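Long-range contacts in Pab-dependent poly(a)-specific ribonuclease subunit PAN2 (Neurospora crassa, PDB 4CZX), which serves as the catalytic subunit of the PAN2-PAN3 complex, which probably shortens mRNA poly(A) tails, and is represented here by its N-terminal WD40 domain: residues R76-V81 and D113-F119; F158-R163 and D197-D203. All coordinates share one frame. Numbering follows the deposited sequence.

Contact 1: R76-V81 and D113-F119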
loop_
_atom_site.group_PDB
_atom_site.type_symbol
_atom_site.label_atom_id
_atom_site.label_comp_id
_atom_site.label_asym_id
_atom_site.label_seq_id
_atom_site.Cartn_x
_atom_site.Cartn_y
_atom_site.Cartn_z
ATOM N N ARG A 76 11.915 -8.418 -24.606
ATOM C CA ARG A 76 12.581 -9.247 -25.617
ATOM C C ARG A 76 13.242 -8.454 -26.733
ATOM O O ARG A 76 14.303 -8.855 -27.238
ATOM C CB ARG A 76 11.580 -10.233 -26.220
ATOM C CG ARG A 76 10.865 -11.095 -25.185
ATOM C CD ARG A 76 11.285 -12.504 -25.331
ATOM N NE ARG A 76 10.745 -13.383 -24.308
ATOM C CZ ARG A 76 11.494 -14.265 -23.651
ATOM N NH1 ARG A 76 12.790 -14.343 -23.916
ATOM N NH2 ARG A 76 10.951 -15.042 -22.721
ATOM N N GLN A 77 12.611 -7.354 -27.135
ATOM C CA GLN A 77 13.086 -6.574 -28.292
ATOM C C GLN A 77 12.416 -5.195 -28.342
ATOM O O GLN A 77 11.283 -5.030 -27.864
ATOM C CB GLN A 77 12.813 -7.327 -29.601
ATOM C CG GLN A 77 13.514 -6.754 -30.861
ATOM C CD GLN A 77 12.944 -7.326 -32.158
ATOM O OE1 GLN A 77 12.415 -8.436 -32.174
ATOM N NE2 GLN A 77 12.998 -6.544 -33.233
ATOM N N PHE A 78 13.141 -4.229 -28.906
ATOM C CA PHE A 78 12.625 -2.897 -29.238
ATOM C C PHE A 78 12.465 -2.746 -30.752
ATOM O O PHE A 78 13.210 -3.361 -31.530
ATOM C CB PHE A 78 13.573 -1.793 -28.767
ATOM C CG PHE A 78 13.871 -1.795 -27.298
ATOM C CD1 PHE A 78 12.992 -1.214 -26.391
ATOM C CD2 PHE A 78 15.077 -2.304 -26.829
ATOM C CE1 PHE A 78 13.292 -1.191 -25.025
ATOM C CE2 PHE A 78 15.381 -2.286 -25.469
ATOM C CZ PHE A 78 14.485 -1.725 -24.565
ATOM N N LEU A 79 11.501 -1.929 -31.170
ATOM C CA LEU A 79 11.491 -1.373 -32.530
ATOM C C LEU A 79 11.116 0.098 -32.438
ATOM O O LEU A 79 10.451 0.509 -31.481
ATOM C CB LEU A 79 10.515 -2.098 -33.457
ATOM C CG LEU A 79 10.886 -3.463 -34.050
ATOM C CD1 LEU A 79 9.736 -3.941 -34.919
ATOM C CD2 LEU A 79 12.184 -3.398 -34.851
ATOM N N PHE A 80 11.535 0.878 -33.431
ATOM C CA PHE A 80 11.383 2.323 -33.388
ATOM C C PHE A 80 10.681 2.894 -34.605
ATOM O O PHE A 80 11.033 2.564 -35.750
ATOM C CB PHE A 80 12.759 2.981 -33.243
ATOM C CG PHE A 80 13.535 2.460 -32.085
ATOM C CD1 PHE A 80 13.274 2.920 -30.803
ATOM C CD2 PHE A 80 14.497 1.470 -32.265
ATOM C CE1 PHE A 80 13.966 2.413 -29.709
ATOM C CE2 PHE A 80 15.201 0.966 -31.184
ATOM C CZ PHE A 80 14.938 1.440 -29.904
ATOM N N VAL A 81 9.696 3.760 -34.349
ATOM C CA VAL A 81 9.013 4.520 -35.398
ATOM C C VAL A 81 8.897 5.980 -34.974
ATOM O O VAL A 81 9.264 6.337 -33.854
ATOM C CB VAL A 81 7.615 3.950 -35.711
ATOM C CG1 VAL A 81 7.721 2.456 -36.076
ATOM C CG2 VAL A 81 6.688 4.134 -34.533
ATOM N N ASP A 113 4.380 -17.092 -26.307
ATOM C CA ASP A 113 5.803 -16.942 -26.046
ATOM C C ASP A 113 6.478 -16.227 -27.217
ATOM O O ASP A 113 7.305 -16.812 -27.926
ATOM C CB ASP A 113 6.458 -18.303 -25.785
ATOM C CG ASP A 113 7.865 -18.174 -25.221
ATOM O OD1 ASP A 113 8.274 -17.043 -24.883
ATOM O OD2 ASP A 113 8.568 -19.198 -25.107
ATOM N N LEU A 114 6.099 -14.962 -27.419
ATOM C CA LEU A 114 6.693 -14.124 -28.463
ATOM C C LEU A 114 8.163 -13.872 -28.188
ATOM O O LEU A 114 8.543 -13.696 -27.036
ATOM C CB LEU A 114 5.969 -12.776 -28.552
ATOM C CG LEU A 114 4.470 -12.794 -28.840
ATOM C CD1 LEU A 114 3.965 -11.360 -28.853
ATOM C CD2 LEU A 114 4.202 -13.464 -30.170
ATOM N N ARG A 115 8.980 -13.829 -29.240
ATOM C CA ARG A 115 10.422 -13.630 -29.087
ATOM C C ARG A 115 10.997 -12.566 -30.012
ATOM O O ARG A 115 12.107 -12.064 -29.788
ATOM C CB ARG A 115 11.169 -14.946 -29.347
ATOM C CG ARG A 115 10.853 -16.066 -28.349
ATOM C CD ARG A 115 11.269 -15.698 -26.931
ATOM N NE ARG A 115 10.948 -16.803 -26.014
ATOM C CZ ARG A 115 11.759 -17.830 -25.759
ATOM N NH1 ARG A 115 12.958 -17.907 -26.330
ATOM N NH2 ARG A 115 11.370 -18.795 -24.923
ATOM N N ALA A 116 10.251 -12.237 -31.065
ATOM C CA ALA A 116 10.804 -11.445 -32.137
ATOM C C ALA A 116 9.743 -10.684 -32.899
ATOM O O ALA A 116 8.605 -11.131 -33.047
ATOM C CB ALA A 116 11.589 -12.346 -33.118
ATOM N N MET A 117 10.144 -9.547 -33.424
ATOM C CA MET A 117 9.297 -8.863 -34.381
ATOM C C MET A 117 10.085 -8.039 -35.365
ATOM O O MET A 117 11.251 -7.694 -35.128
ATOM C CB MET A 117 8.317 -7.981 -33.658
ATOM C CG MET A 117 8.996 -6.978 -32.898
ATOM S SD MET A 117 7.666 -6.041 -32.195
ATOM C CE MET A 117 8.710 -5.131 -31.218
ATOM N N SER A 118 9.433 -7.716 -36.470
ATOM C CA SER A 118 10.069 -6.967 -37.544
ATOM C C SER A 118 9.040 -6.153 -38.297
ATOM O O SER A 118 7.840 -6.404 -38.201
ATOM C CB SER A 118 10.785 -7.913 -38.517
ATOM O OG SER A 118 9.842 -8.615 -39.314
ATOM N N PHE A 119 9.511 -5.191 -39.072
ATOM C CA PHE A 119 8.644 -4.537 -40.029
ATOM C C PHE A 119 8.393 -5.492 -41.191
ATOM O O PHE A 119 8.965 -6.588 -41.244
ATOM C CB PHE A 119 9.257 -3.210 -40.478
ATOM C CG PHE A 119 9.431 -2.238 -39.344
ATOM C CD1 PHE A 119 8.322 -1.664 -38.743
ATOM C CD2 PHE A 119 10.693 -1.925 -38.857
ATOM C CE1 PHE A 119 8.460 -0.783 -37.680
ATOM C CE2 PHE A 119 10.840 -1.050 -37.793
ATOM C CZ PHE A 119 9.719 -0.469 -37.208
#

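Contact 2: F158-R163 and D197-D203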
loop_
_atom_site.group_PDB
_atom_site.type_symbol
_atom_site.label_atom_id
_atom_site.label_comp_id
_atom_site.label_asym_id
_atom_site.label_seq_id
_atom_site.Cartn_x
_atom_site.Cartn_y
_atom_site.Cartn_z
ATOM N N PHE A 158 14.555 -14.549 -33.946
ATOM C CA PHE A 158 14.839 -13.223 -34.515
ATOM C C PHE A 158 14.052 -13.017 -35.795
ATOM O O PHE A 158 13.843 -13.965 -36.567
ATOM C CB PHE A 158 16.324 -13.027 -34.867
ATOM C CG PHE A 158 17.253 -13.073 -33.699
ATOM C CD1 PHE A 158 17.813 -14.274 -33.300
ATOM C CD2 PHE A 158 17.607 -11.918 -33.028
ATOM C CE1 PHE A 158 18.678 -14.328 -32.222
ATOM C CE2 PHE A 158 18.477 -11.970 -31.953
ATOM C CZ PHE A 158 19.019 -13.172 -31.557
ATOM N N LEU A 159 13.668 -11.765 -36.023
ATOM C CA LEU A 159 13.060 -11.308 -37.271
ATOM C C LEU A 159 13.643 -9.947 -37.609
ATOM O O LEU A 159 13.751 -9.097 -36.731
ATOM C CB LEU A 159 11.535 -11.196 -37.141
ATOM C CG LEU A 159 10.722 -12.471 -36.883
ATOM C CD1 LEU A 159 9.277 -12.114 -36.535
ATOM C CD2 LEU A 159 10.753 -13.344 -38.123
ATOM N N LYS A 160 14.036 -9.732 -38.862
ATOM C CA LYS A 160 14.382 -8.379 -39.290
ATOM C C LYS A 160 14.139 -8.193 -40.779
ATOM O O LYS A 160 14.520 -9.032 -41.603
ATOM C CB LYS A 160 15.839 -8.033 -38.937
ATOM C CG LYS A 160 16.261 -6.635 -39.425
ATOM C CD LYS A 160 17.471 -6.087 -38.671
ATOM C CE LYS A 160 17.974 -4.769 -39.284
ATOM N NZ LYS A 160 19.097 -4.182 -38.486
ATOM N N MET A 161 13.492 -7.078 -41.102
ATOM C CA MET A 161 13.189 -6.704 -42.467
ATOM C C MET A 161 14.323 -5.908 -43.093
ATOM O O MET A 161 14.767 -4.913 -42.532
ATOM C CB MET A 161 11.894 -5.879 -42.495
ATOM C CG MET A 161 11.530 -5.333 -43.853
ATOM S SD MET A 161 11.221 -6.604 -45.096
ATOM C CE MET A 161 10.870 -5.551 -46.516
ATOM N N SER A 162 14.806 -6.368 -44.239
ATOM C CA SER A 162 15.699 -5.566 -45.067
ATOM C C SER A 162 15.128 -5.573 -46.467
ATOM O O SER A 162 14.198 -4.822 -46.766
ATOM C CB SER A 162 17.135 -6.103 -45.050
ATOM O OG SER A 162 17.181 -7.503 -45.302
ATOM N N ARG A 163 15.683 -6.430 -47.319
ATOM C CA ARG A 163 15.121 -6.697 -48.640
ATOM C C ARG A 163 13.954 -7.673 -48.486
ATOM O O ARG A 163 12.947 -7.583 -49.187
ATOM C CB ARG A 163 16.193 -7.271 -49.575
ATOM C CG ARG A 163 15.738 -7.413 -51.020
ATOM C CD ARG A 163 16.788 -8.103 -51.899
ATOM N NE ARG A 163 18.085 -7.429 -51.884
ATOM C CZ ARG A 163 18.561 -6.692 -52.883
ATOM N NH1 ARG A 163 17.842 -6.523 -53.987
ATOM N NH2 ARG A 163 19.756 -6.122 -52.778
ATOM N N ASP A 197 22.572 -14.312 -32.648
ATOM C CA ASP A 197 22.406 -12.967 -33.189
ATOM C C ASP A 197 22.206 -13.015 -34.698
ATOM O O ASP A 197 22.764 -13.871 -35.392
ATOM C CB ASP A 197 23.623 -12.091 -32.856
ATOM C CG ASP A 197 23.288 -10.587 -32.856
ATOM O OD1 ASP A 197 22.145 -10.225 -33.204
ATOM O OD2 ASP A 197 24.164 -9.773 -32.487
ATOM N N LEU A 198 21.423 -12.069 -35.204
ATOM C CA LEU A 198 21.199 -11.920 -36.634
ATOM C C LEU A 198 21.118 -10.434 -36.968
ATOM O O LEU A 198 20.464 -9.674 -36.259
ATOM C CB LEU A 198 19.909 -12.642 -37.072
ATOM C CG LEU A 198 19.563 -12.527 -38.574
ATOM C CD1 LEU A 198 18.845 -13.769 -39.095
ATOM C CD2 LEU A 198 18.731 -11.282 -38.903
ATOM N N ASP A 199 21.789 -10.028 -38.039
ATOM C CA ASP A 199 21.562 -8.701 -38.607
ATOM C C ASP A 199 21.491 -8.840 -40.112
ATOM O O ASP A 199 21.925 -9.850 -40.674
ATOM C CB ASP A 199 22.657 -7.705 -38.200
ATOM C CG ASP A 199 22.203 -6.250 -38.360
ATOM O OD1 ASP A 199 20.983 -6.036 -38.513
ATOM O OD2 ASP A 199 23.055 -5.340 -38.333
ATOM N N THR A 200 20.943 -7.828 -40.777
ATOM C CA THR A 200 20.829 -7.882 -42.217
ATOM C C THR A 200 20.765 -6.474 -42.796
ATOM O O THR A 200 20.226 -5.568 -42.168
ATOM C CB THR A 200 19.583 -8.715 -42.654
ATOM O OG1 THR A 200 19.415 -8.627 -44.071
ATOM C CG2 THR A 200 18.308 -8.217 -41.969
ATOM N N SER A 201 21.372 -6.318 -43.969
ATOM C CA SER A 201 21.248 -5.134 -44.809
ATOM C C SER A 201 20.483 -5.571 -46.044
ATOM O O SER A 201 20.109 -6.739 -46.146
ATOM C CB SER A 201 22.620 -4.580 -45.183
ATOM O OG SER A 201 23.347 -5.513 -45.974
ATOM N N ASN A 202 20.261 -4.671 -46.998
ATOM C CA ASN A 202 19.536 -5.071 -48.196
ATOM C C ASN A 202 20.326 -6.115 -48.993
ATOM O O ASN A 202 19.746 -6.850 -49.787
ATOM C CB ASN A 202 19.199 -3.851 -49.091
ATOM C CG ASN A 202 18.134 -2.946 -48.473
ATOM O OD1 ASN A 202 17.294 -3.393 -47.681
ATOM N ND2 ASN A 202 18.167 -1.664 -48.829
ATOM N N ASP A 203 21.640 -6.200 -48.771
ATOM C CA ASP A 203 22.472 -7.120 -49.552
ATOM C C ASP A 203 22.983 -8.360 -48.804
ATOM O O ASP A 203 23.442 -9.315 -49.442
ATOM C CB ASP A 203 23.680 -6.384 -50.132
ATOM C CG ASP A 203 23.286 -5.321 -51.136
ATOM O OD1 ASP A 203 22.172 -5.408 -51.708
ATOM O OD2 ASP A 203 24.103 -4.404 -51.353
#

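Contact 1: R76-V81 and D113-F119
The carboxamide of Gln-77 bridges two strands that run side by side without sharing backbone hydrogen bonds. Its OE1 accepts from the backbone N of Met-117 at 2.8 Å, and its NE2 donates to the O of Met-117, also at 2.8 Å, so one side chain satisfies both polar backbone atoms of that residue on an edge strand. At the N-terminal ends lies a charged cluster. Asp-113 holds Arg-115 in a two-pronged salt bridge, OD1 to NE at 2.9 Å and OD2 to NH2 at 2.8 Å, and the guanidinium of Arg-76 lies flat on that of Arg-115, centres 4.2 Å apart. Asp-113 offsets the two like charges, although its OD1 is a long 4.0 Å from Arg-76 NH2; Ser-90 hydrogen-bonds to both Arg-76 and Asp-113. Farther along, the chemistry turns apolar. Leu-79 CD1 sits 3.7 Å from Met-117 CG and makes a CH-pi contact with the face of the Phe-119 ring, 4.2 Å from its centroid, while Val-81 CG1 reaches Phe-119 CE1 at 3.7 Å. The strands, 16° from parallel, are the first strands of successive four-stranded blades in this WD40 beta-propeller. Strand 114-119 carries a classic beta bulge, with Arg-115 and Ala-116 both facing Ala-130. Leu-88 of strand 85-88 and Ile-127 of strand 126-131 pack against Met-117, while Phe-78 and Phe-80 turn from this interface to Trp-43 and strand 32-35.

Contact 2: F158-R163 and D197-D203
Phe-158 lays one face of its ring over the backbone between Asp-197 and Leu-198, with CZ 3.8 Å from Asp-197 CA, and its CB meets Leu-198 CB at 4.2 Å. Next along, Lys-160 is stretched out, all four chi angles near t, and brings NZ to within 2.6 Å of Asp-199 OD1 in a salt bridge. On the way its CG passes 3.6 Å from Thr-200 CG2, so the aliphatic part packs while the amine pairs. Strands 158-161 and 197-200 are nearly parallel, at 7°, with axes 7.4 Å apart: too far for strand pairing, and side chains span the gap. This is how neighbouring blades of a WD40 beta-propeller meet, each contributing here its first strand, with Leu-198 also resting on Ala-168 of the blade that carries Phe-158. On the side of strand 197-200 away from Phe-158, Asp-197 forms a salt bridge with Arg-250 and Asp-199 accepts a hydrogen bond from the backbone N of Met-251, tying the strand to the following blade as well. Beyond the strands the loops close up, and Arg-163 CA comes 4.7 Å from Asn-202 CA. Ser-162 OG lies 2.8 Å from Thr-200 OG1, which is itself hydrogen-bonded to Phe-204 O, and 3.1 Å from Ser-201 O. Arg-163 NE donates to Asn-202 O at 2.7 Å, and its NH2 forms a salt bridge with Asp-203 OD1, also at 2.7 Å.

Both contacts join first strands of successive propeller blades, and they sit about 13 Å apart between centres. They also meet directly, because strand 114-119 of contact 1 faces the strand of 158-163 on its other flank: Ala-116 CB is 3.6 Å from Phe-158 CA, and Phe-119 O is 3.3 Å from Met-161 CB. Each is partly buried, but contact 2 includes exposed residues, Lys-160 and Asn-202, and contact 1 none. Contact 1 places its charges at the N-terminal end and its hydrocarbon at the other; contact 2 begins with an aromatic ring over backbone, has a salt bridge midway along the strands, and ends in loop hydrogen bonds and a second salt bridge.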